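Local atomic coordinates of transcriptional regulator, HTH_3 family (Vibrio cholerae, PDB entry 1Y9Q), a protein that probably acts as a DNA-binding transcription factor, joining a helix-turn-helix domain to a zinc-binding cupin domain, with D-methionine bound in a pocket lined by both. Residues E108-D113 with K170-N175; I136-F141 with A165-K170. All coordinates share one frame; numbering follows the deposited sequence.

In the fold
After the N-terminal helices, which include the helix-turn-helix, the chain enters the cupin domain and reaches 108-113 on strand 104-111. It returns to this strand only after 56 residues, when 170-175 closes contact 1 in the five-stranded sheet. Within that excursion, 136-141 meets 165-170 to close contact 2, a shorter loop in the four-stranded sheet, so contact 2 is nested inside contact 1. K170 belongs to both, because strand 171-178 is the next strand after 162-166 as the chain passes between the sheets. Between the two layers, F173 and L111 of contact 1 pack against M137 and A166 of contact 2, joining both halves of the cupin sandwich.

Contact 1: residues E108-D113 with K170-N175; sequences EITLLD and KAVFQN. With MED (D-methionine), chain C.
In the five-stranded sheet of the cupin fold, I109 and L111 pair antiparallel with F173 and A171, near the pocket that holds zinc and D-methionine. Both are hydrogen-bonded pairs; I109 N reaches F173 O at 2.8 Å and L111 N reaches A171 O at 2.7 Å, each answered by a bond in reverse. Successive residues along each strand point to opposite faces of the sheet. E108, T110 and V172 lie on the partly exposed face, where T110 runs beside V172, its OG1 3.7 Å from V172 CG2, and the extended K170 brings CE to T110 CG2; a threonine and a long lysine suit a face that meets solvent. I109, L111, A171 and F173 turn to the buried face, where A171 and F173 meet M137 of the other sheet. The phenyl ring of F173, with chi1 64° setting CG between backbone N and carbonyl carbon, lies beside I109 and makes a CH-pi contact. I109 CB stands 3.6 Å above the ring plane, offset toward the rim, while L111 CG lies in plane at the ring edge. The branched I109 also serves the pocket: its CD1 ends 3.6 Å from CE of D-methionine.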
ATOM      1  N   GLU A 108       0.607 -11.122 -18.519  1.00 16.38           N
ATOM      2  CA  GLU A 108       0.882 -12.418 -17.916  1.00 18.04           C
ATOM      3  C   GLU A 108       2.041 -12.058 -16.995  1.00 17.39           C
ATOM      4  O   GLU A 108       3.113 -11.679 -17.463  1.00 18.60           O
ATOM      5  CB  GLU A 108       1.319 -13.451 -18.959  1.00 22.30           C
ATOM      6  CG  GLU A 108       1.496 -14.832 -18.360  1.00 27.70           C
ATOM      7  CD  GLU A 108       1.552 -15.929 -19.402  1.00 31.32           C
ATOM      8  OE1 GLU A 108       0.554 -16.115 -20.134  1.00 32.16           O
ATOM      9  OE2 GLU A 108       2.596 -16.607 -19.484  1.00 36.27           O
ATOM     10  N   ILE A 109       1.815 -12.153 -15.690  1.00 16.80           N
ATOM     11  CA  ILE A 109       2.816 -11.772 -14.695  1.00 17.80           C
ATOM     12  C   ILE A 109       3.460 -12.943 -13.963  1.00 18.31           C
ATOM     13  O   ILE A 109       2.767 -13.836 -13.483  1.00 17.12           O
ATOM     14  CB  ILE A 109       2.189 -10.865 -13.612  1.00 17.28           C
ATOM     15  CG1 ILE A 109       1.406  -9.719 -14.264  1.00 19.56           C
ATOM     16  CG2 ILE A 109       3.269 -10.339 -12.681  1.00 18.47           C
ATOM     17  CD1 ILE A 109       2.205  -8.924 -15.258  1.00 20.32           C
ATOM     18  N   THR A 110       4.785 -12.916 -13.864  1.00 18.91           N
ATOM     19  CA  THR A 110       5.525 -13.957 -13.158  1.00 20.48           C
ATOM     20  C   THR A 110       6.201 -13.356 -11.932  1.00 20.63           C
ATOM     21  O   THR A 110       7.037 -12.457 -12.045  1.00 21.47           O
ATOM     22  CB  THR A 110       6.608 -14.596 -14.047  1.00 20.66           C
ATOM     23  OG1 THR A 110       5.995 -15.194 -15.193  1.00 19.78           O
ATOM     24  CG2 THR A 110       7.372 -15.667 -13.268  1.00 22.14           C
ATOM     25  N   LEU A 111       5.816 -13.846 -10.760  1.00 20.98           N
ATOM     26  CA  LEU A 111       6.380 -13.380  -9.506  1.00 21.74           C
ATOM     27  C   LEU A 111       7.414 -14.401  -9.046  1.00 23.33           C
ATOM     28  O   LEU A 111       7.165 -15.608  -9.093  1.00 21.94           O
ATOM     29  CB  LEU A 111       5.278 -13.243  -8.452  1.00 22.03           C
ATOM     30  CG  LEU A 111       4.241 -12.146  -8.685  1.00 22.21           C
ATOM     31  CD1 LEU A 111       3.159 -12.224  -7.625  1.00 25.51           C
ATOM     32  CD2 LEU A 111       4.929 -10.795  -8.648  1.00 24.35           C
ATOM     33  N   LEU A 112       8.569 -13.917  -8.601  1.00 23.16           N
ATOM     34  CA  LEU A 112       9.640 -14.803  -8.152  1.00 24.58           C
ATOM     35  C   LEU A 112      10.090 -14.501  -6.729  1.00 24.37           C
ATOM     36  O   LEU A 112       9.798 -13.434  -6.180  1.00 20.99           O
ATOM     37  CB  LEU A 112      10.843 -14.687  -9.087  1.00 25.36           C
ATOM     38  CG  LEU A 112      10.614 -14.991 -10.564  1.00 25.88           C
ATOM     39  CD1 LEU A 112      11.881 -14.669 -11.346  1.00 28.00           C
ATOM     40  CD2 LEU A 112      10.220 -16.442 -10.744  1.00 25.34           C
ATOM     41  N   ASP A 113      10.796 -15.460  -6.137  1.00 24.71           N
ATOM     42  CA  ASP A 113      11.317 -15.323  -4.786  1.00 27.72           C
ATOM     43  C   ASP A 113      10.251 -14.761  -3.848  1.00 28.33           C
ATOM     44  O   ASP A 113      10.506 -13.818  -3.098  1.00 27.37           O
ATOM     45  CB  ASP A 113      12.543 -14.406  -4.807  1.00 30.18           C
ATOM     46  CG  ASP A 113      13.419 -14.575  -3.582  1.00 33.36           C
ATOM     47  OD1 ASP A 113      13.866 -15.714  -3.327  1.00 36.81           O
ATOM     48  OD2 ASP A 113      13.666 -13.572  -2.879  1.00 33.78           O
ATOM     49  N   LYS A 170       7.489 -19.215  -6.645  1.00 22.84           N
ATOM     50  CA  LYS A 170       7.116 -18.701  -7.951  1.00 22.65           C
ATOM     51  C   LYS A 170       5.615 -18.817  -8.169  1.00 21.53           C
ATOM     52  O   LYS A 170       4.975 -19.751  -7.691  1.00 20.00           O
ATOM     53  CB  LYS A 170       7.856 -19.467  -9.050  1.00 25.13           C
ATOM     54  CG  LYS A 170       7.420 -19.104 -10.464  1.00 27.67           C
ATOM     55  CD  LYS A 170       8.175 -19.919 -11.506  1.00 28.65           C
ATOM     56  CE  LYS A 170       7.725 -19.564 -12.912  1.00 30.15           C
ATOM     57  NZ  LYS A 170       8.480 -20.300 -13.966  1.00 32.03           N
ATOM     58  N   ALA A 171       5.060 -17.844  -8.882  1.00 21.78           N
ATOM     59  CA  ALA A 171       3.641 -17.827  -9.197  1.00 19.13           C
ATOM     60  C   ALA A 171       3.479 -17.041 -10.483  1.00 18.92           C
ATOM     61  O   ALA A 171       4.152 -16.031 -10.690  1.00 18.82           O
ATOM     62  CB  ALA A 171       2.853 -17.174  -8.082  1.00 21.19           C
ATOM     63  N   VAL A 172       2.603 -17.526 -11.352  1.00 18.07           N
ATOM     64  CA  VAL A 172       2.340 -16.875 -12.624  1.00 16.46           C
ATOM     65  C   VAL A 172       0.838 -16.682 -12.716  1.00 15.01           C
ATOM     66  O   VAL A 172       0.072 -17.588 -12.382  1.00 14.96           O
ATOM     67  CB  VAL A 172       2.803 -17.745 -13.808  1.00 17.82           C
ATOM     68  CG1 VAL A 172       2.531 -17.021 -15.122  1.00 18.72           C
ATOM     69  CG2 VAL A 172       4.289 -18.064 -13.671  1.00 18.19           C
ATOM     70  N   PHE A 173       0.410 -15.500 -13.149  1.00 14.12           N
ATOM     71  CA  PHE A 173      -1.017 -15.236 -13.265  1.00 13.39           C
ATOM     72  C   PHE A 173      -1.337 -14.270 -14.390  1.00 13.18           C
ATOM     73  O   PHE A 173      -0.511 -13.437 -14.760  1.00 14.14           O
ATOM     74  CB  PHE A 173      -1.569 -14.690 -11.941  1.00 14.66           C
ATOM     75  CG  PHE A 173      -1.003 -13.346 -11.532  1.00 16.31           C
ATOM     76  CD1 PHE A 173      -1.718 -12.176 -11.762  1.00 16.45           C
ATOM     77  CD2 PHE A 173       0.225 -13.260 -10.879  1.00 16.27           C
ATOM     78  CE1 PHE A 173      -1.223 -10.938 -11.347  1.00 15.76           C
ATOM     79  CE2 PHE A 173       0.729 -12.030 -10.461  1.00 17.39           C
ATOM     80  CZ  PHE A 173       0.002 -10.865 -10.694  1.00 17.21           C
ATOM     81  N   GLN A 174      -2.536 -14.401 -14.946  1.00 12.66           N
ATOM     82  CA  GLN A 174      -2.963 -13.503 -15.998  1.00 12.91           C
ATOM     83  C   GLN A 174      -3.642 -12.338 -15.299  1.00 12.07           C
ATOM     84  O   GLN A 174      -4.417 -12.537 -14.363  1.00 12.63           O
ATOM     85  CB  GLN A 174      -3.974 -14.162 -16.938  1.00 15.20           C
ATOM     86  CG  GLN A 174      -4.428 -13.204 -18.038  1.00 21.37           C
ATOM     87  CD  GLN A 174      -5.635 -13.699 -18.801  1.00 24.64           C
ATOM     88  OE1 GLN A 174      -6.724 -13.837 -18.242  1.00 26.31           O
ATOM     89  NE2 GLN A 174      -5.448 -13.971 -20.090  1.00 27.40           N
ATOM     90  N   ASN A 175      -3.348 -11.127 -15.750  1.00 10.66           N
ATOM     91  CA  ASN A 175      -3.955  -9.947 -15.161  1.00 10.25           C
ATOM     92  C   ASN A 175      -4.627  -9.127 -16.254  1.00 10.04           C
ATOM     93  O   ASN A 175      -3.966  -8.654 -17.171  1.00 11.89           O
ATOM     94  CB  ASN A 175      -2.881  -9.117 -14.442  1.00 10.89           C
ATOM     95  CG  ASN A 175      -3.446  -7.877 -13.753  1.00 11.98           C
ATOM     96  OD1 ASN A 175      -4.557  -7.887 -13.216  1.00 15.97           O
ATOM     97  ND2 ASN A 175      -2.663  -6.808 -13.743  1.00 13.69           N
TER
HETATM   98  N   MED C 201      -2.202  -3.832 -12.162  1.00 18.96           N
HETATM   99  CA  MED C 201      -0.711  -3.834 -12.111  1.00 19.19           C
HETATM  100  C   MED C 201      -0.209  -3.312 -10.759  1.00 18.93           C
HETATM  101  O   MED C 201      -0.974  -2.946  -9.856  1.00 18.39           O
HETATM  102  CB  MED C 201      -0.200  -5.266 -12.392  1.00 20.75           C
HETATM  103  CG  MED C 201       1.288  -5.548 -12.423  1.00 24.00           C
HETATM  104  SD  MED C 201       1.920  -4.680 -13.892  1.00 25.05           S
HETATM  105  CE  MED C 201       1.126  -5.504 -15.201  1.00 26.46           C
HETATM  106  OXT MED C 201       1.002  -3.240 -10.553  1.00 18.12           O

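Contact 2: residues I136-F141 with A165-K170; sequences IMKVFF and AAVTEK
In T168 a chi1 of 44° sets OG1 between the backbone N and the carbonyl carbon, facing I136 N; in K138 a chi1 of 50° puts CG in the like place, against A165 CB. T168 OG1 accepts a nearly straight bond from I136 N (3.1 Å, 177° at the hydrogen). K138 CG lies 3.5 Å from A165 CB, tighter than usual carbon contact; the chain then runs on extended, passing CE near the same methyl. The single methyl of A165 suits a place where CG and CE of a lysine both close in.

K138 and A165 join strands 137-141 and 162-166 of the four-stranded cupin sheet. They form an antiparallel hydrogen-bonded pair, with K138 N 2.7 Å from A165 O, and W145 flanks them, in a cation-pi contact with K138. M137, a methionine present here as selenomethionine, and A166 make the neighbouring non-hydrogen-bonded pair and turn inward to the other sheet, where a long apolar methionine chain and a small methyl fit the sandwich interior.

Next to the M137-A166 pair, I136 O accepts V167 N at 2.8 Å and T168 N at 3.3 Å, both from the same face of its carbonyl plane. Beside these bonds I136 CG2 packs on V167 CB, and T168 CG2 approaches I136 CB, the side chains of I136 and T168 crossing at about a right angle.

The threonine hydroxyl also donates to K170 O at 2.6 Å, OG1 lying above the plane of the K170 carbonyl. Accepting from I136 N while giving its proton to K170 O, OG1 uses both of its bonding roles, which should favour one hydroxyl orientation, linking the backbone at I136 to that at K170.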
ATOM      1  N   ILE A 136       0.873 -20.670  -6.012  1.00 15.77           N
ATOM      2  CA  ILE A 136      -0.075 -20.134  -5.053  1.00 17.53           C
ATOM      3  C   ILE A 136       0.289 -18.668  -4.845  1.00 17.88           C
ATOM      4  O   ILE A 136       1.461 -18.327  -4.696  1.00 18.79           O
ATOM      5  CB  ILE A 136       0.020 -20.886  -3.702  1.00 18.01           C
ATOM      6  CG1 ILE A 136      -0.398 -22.347  -3.890  1.00 18.65           C
ATOM      7  CG2 ILE A 136      -0.856 -20.205  -2.656  1.00 18.52           C
ATOM      8  CD1 ILE A 136      -0.232 -23.190  -2.642  1.00 18.51           C
HETATM    9  N   MSE A 137      -0.716 -17.802  -4.846  1.00 18.70           N
HETATM   10  CA  MSE A 137      -0.481 -16.376  -4.667  1.00 18.56           C
HETATM   11  C   MSE A 137      -1.609 -15.770  -3.843  1.00 19.01           C
HETATM   12  O   MSE A 137      -2.608 -16.433  -3.577  1.00 20.17           O
HETATM   13  CB  MSE A 137      -0.431 -15.685  -6.033  1.00 19.96           C
HETATM   14  CG  MSE A 137      -1.810 -15.505  -6.657  1.00 22.72           C
HETATM   15 SE   MSE A 137      -1.793 -14.441  -8.257  1.00 35.81          SE
HETATM   16  CE  MSE A 137      -1.299 -12.734  -7.472  1.00 22.60           C
ATOM     17  N   LYS A 138      -1.439 -14.516  -3.425  1.00 19.91           N
ATOM     18  CA  LYS A 138      -2.482 -13.824  -2.678  1.00 19.41           C
ATOM     19  C   LYS A 138      -2.673 -12.428  -3.267  1.00 17.43           C
ATOM     20  O   LYS A 138      -1.736 -11.833  -3.781  1.00 15.32           O
ATOM     21  CB  LYS A 138      -2.146 -13.752  -1.182  1.00 21.82           C
ATOM     22  CG  LYS A 138      -0.759 -13.237  -0.843  1.00 26.46           C
ATOM     23  CD  LYS A 138      -0.578 -13.204   0.682  1.00 27.17           C
ATOM     24  CE  LYS A 138       0.788 -12.673   1.092  1.00 29.67           C
ATOM     25  NZ  LYS A 138       0.914 -12.626   2.577  1.00 32.18           N
ATOM     26  N   VAL A 139      -3.904 -11.931  -3.223  1.00 17.77           N
ATOM     27  CA  VAL A 139      -4.217 -10.620  -3.777  1.00 16.93           C
ATOM     28  C   VAL A 139      -4.873  -9.771  -2.704  1.00 16.97           C
ATOM     29  O   VAL A 139      -5.833 -10.204  -2.068  1.00 18.92           O
ATOM     30  CB  VAL A 139      -5.190 -10.756  -4.967  1.00 16.11           C
ATOM     31  CG1 VAL A 139      -5.479  -9.389  -5.574  1.00 15.95           C
ATOM     32  CG2 VAL A 139      -4.596 -11.684  -6.018  1.00 17.99           C
ATOM     33  N   PHE A 140      -4.370  -8.559  -2.512  1.00 17.06           N
ATOM     34  CA  PHE A 140      -4.916  -7.677  -1.487  1.00 16.81           C
ATOM     35  C   PHE A 140      -5.888  -6.617  -2.013  1.00 18.07           C
ATOM     36  O   PHE A 140      -5.626  -5.957  -3.019  1.00 16.89           O
ATOM     37  CB  PHE A 140      -3.765  -6.981  -0.753  1.00 18.36           C
ATOM     38  CG  PHE A 140      -4.197  -6.185   0.451  1.00 20.17           C
ATOM     39  CD1 PHE A 140      -4.280  -6.786   1.705  1.00 21.01           C
ATOM     40  CD2 PHE A 140      -4.511  -4.835   0.331  1.00 19.79           C
ATOM     41  CE1 PHE A 140      -4.667  -6.052   2.823  1.00 21.23           C
ATOM     42  CE2 PHE A 140      -4.902  -4.090   1.447  1.00 20.84           C
ATOM     43  CZ  PHE A 140      -4.978  -4.702   2.694  1.00 20.96           C
ATOM     44  N   PHE A 141      -7.015  -6.474  -1.320  1.00 18.16           N
ATOM     45  CA  PHE A 141      -8.041  -5.486  -1.642  1.00 19.45           C
ATOM     46  C   PHE A 141      -9.154  -5.582  -0.599  1.00 19.50           C
ATOM     47  O   PHE A 141      -9.305  -6.612   0.057  1.00 19.01           O
ATOM     48  CB  PHE A 141      -8.578  -5.673  -3.077  1.00 17.90           C
ATOM     49  CG  PHE A 141      -9.372  -6.930  -3.298  1.00 16.89           C
ATOM     50  CD1 PHE A 141     -10.706  -7.005  -2.914  1.00 17.35           C
ATOM     51  CD2 PHE A 141      -8.798  -8.025  -3.938  1.00 17.14           C
ATOM     52  CE1 PHE A 141     -11.461  -8.146  -3.162  1.00 18.05           C
ATOM     53  CE2 PHE A 141      -9.545  -9.177  -4.192  1.00 17.50           C
ATOM     54  CZ  PHE A 141     -10.880  -9.237  -3.804  1.00 17.97           C
ATOM     55  N   ALA A 165       1.038 -11.088  -4.217  1.00 18.30           N
ATOM     56  CA  ALA A 165       2.154 -11.754  -3.567  1.00 19.49           C
ATOM     57  C   ALA A 165       2.206 -13.236  -3.911  1.00 18.52           C
ATOM     58  O   ALA A 165       1.185 -13.923  -3.916  1.00 18.73           O
ATOM     59  CB  ALA A 165       2.060 -11.576  -2.055  1.00 19.30           C
ATOM     60  N   ALA A 166       3.404 -13.717  -4.210  1.00 19.06           N
ATOM     61  CA  ALA A 166       3.594 -15.125  -4.518  1.00 19.85           C
ATOM     62  C   ALA A 166       3.796 -15.810  -3.172  1.00 21.88           C
ATOM     63  O   ALA A 166       4.643 -15.385  -2.384  1.00 23.56           O
ATOM     64  CB  ALA A 166       4.822 -15.307  -5.393  1.00 17.40           C
ATOM     65  N   VAL A 167       3.003 -16.841  -2.890  1.00 21.37           N
ATOM     66  CA  VAL A 167       3.137 -17.557  -1.628  1.00 22.20           C
ATOM     67  C   VAL A 167       4.163 -18.666  -1.839  1.00 22.85           C
ATOM     68  O   VAL A 167       4.989 -18.939  -0.962  1.00 21.73           O
ATOM     69  CB  VAL A 167       1.795 -18.143  -1.162  1.00 23.45           C
ATOM     70  CG1 VAL A 167       1.938 -18.697   0.245  1.00 24.06           C
ATOM     71  CG2 VAL A 167       0.726 -17.057  -1.188  1.00 26.07           C
ATOM     72  N   THR A 168       4.097 -19.318  -2.997  1.00 20.63           N
ATOM     73  CA  THR A 168       5.085 -20.327  -3.341  1.00 20.84           C
ATOM     74  C   THR A 168       6.202 -19.447  -3.886  1.00 23.00           C
ATOM     75  O   THR A 168       5.949 -18.291  -4.232  1.00 23.13           O
ATOM     76  CB  THR A 168       4.576 -21.282  -4.441  1.00 20.89           C
ATOM     77  OG1 THR A 168       3.934 -20.527  -5.478  1.00 20.39           O
ATOM     78  CG2 THR A 168       3.592 -22.282  -3.859  1.00 19.23           C
ATOM     79  N   GLU A 169       7.427 -19.956  -3.962  1.00 22.98           N
ATOM     80  CA  GLU A 169       8.526 -19.134  -4.459  1.00 24.38           C
ATOM     81  C   GLU A 169       8.201 -18.485  -5.797  1.00 24.22           C
ATOM     82  O   GLU A 169       8.591 -17.346  -6.059  1.00 24.66           O
ATOM     83  CB  GLU A 169       9.808 -19.956  -4.592  1.00 26.04           C
ATOM     84  CG  GLU A 169      10.412 -20.371  -3.265  1.00 31.08           C
ATOM     85  CD  GLU A 169      10.484 -19.225  -2.276  1.00 33.37           C
ATOM     86  OE1 GLU A 169      11.004 -18.152  -2.641  1.00 34.66           O
ATOM     87  OE2 GLU A 169      10.022 -19.399  -1.127  1.00 36.98           O
ATOM     88  N   LYS A 170       7.489 -19.215  -6.645  1.00 22.84           N
ATOM     89  CA  LYS A 170       7.116 -18.701  -7.951  1.00 22.65           C
ATOM     90  C   LYS A 170       5.615 -18.817  -8.169  1.00 21.53           C
ATOM     91  O   LYS A 170       4.975 -19.751  -7.691  1.00 20.00           O
ATOM     92  CB  LYS A 170       7.856 -19.467  -9.050  1.00 25.13           C
ATOM     93  CG  LYS A 170       7.420 -19.104 -10.464  1.00 27.67           C
ATOM     94  CD  LYS A 170       8.175 -19.919 -11.506  1.00 28.65           C
ATOM     95  CE  LYS A 170       7.725 -19.564 -12.912  1.00 30.15           C
ATOM     96  NZ  LYS A 170       8.480 -20.300 -13.966  1.00 32.03           N
TER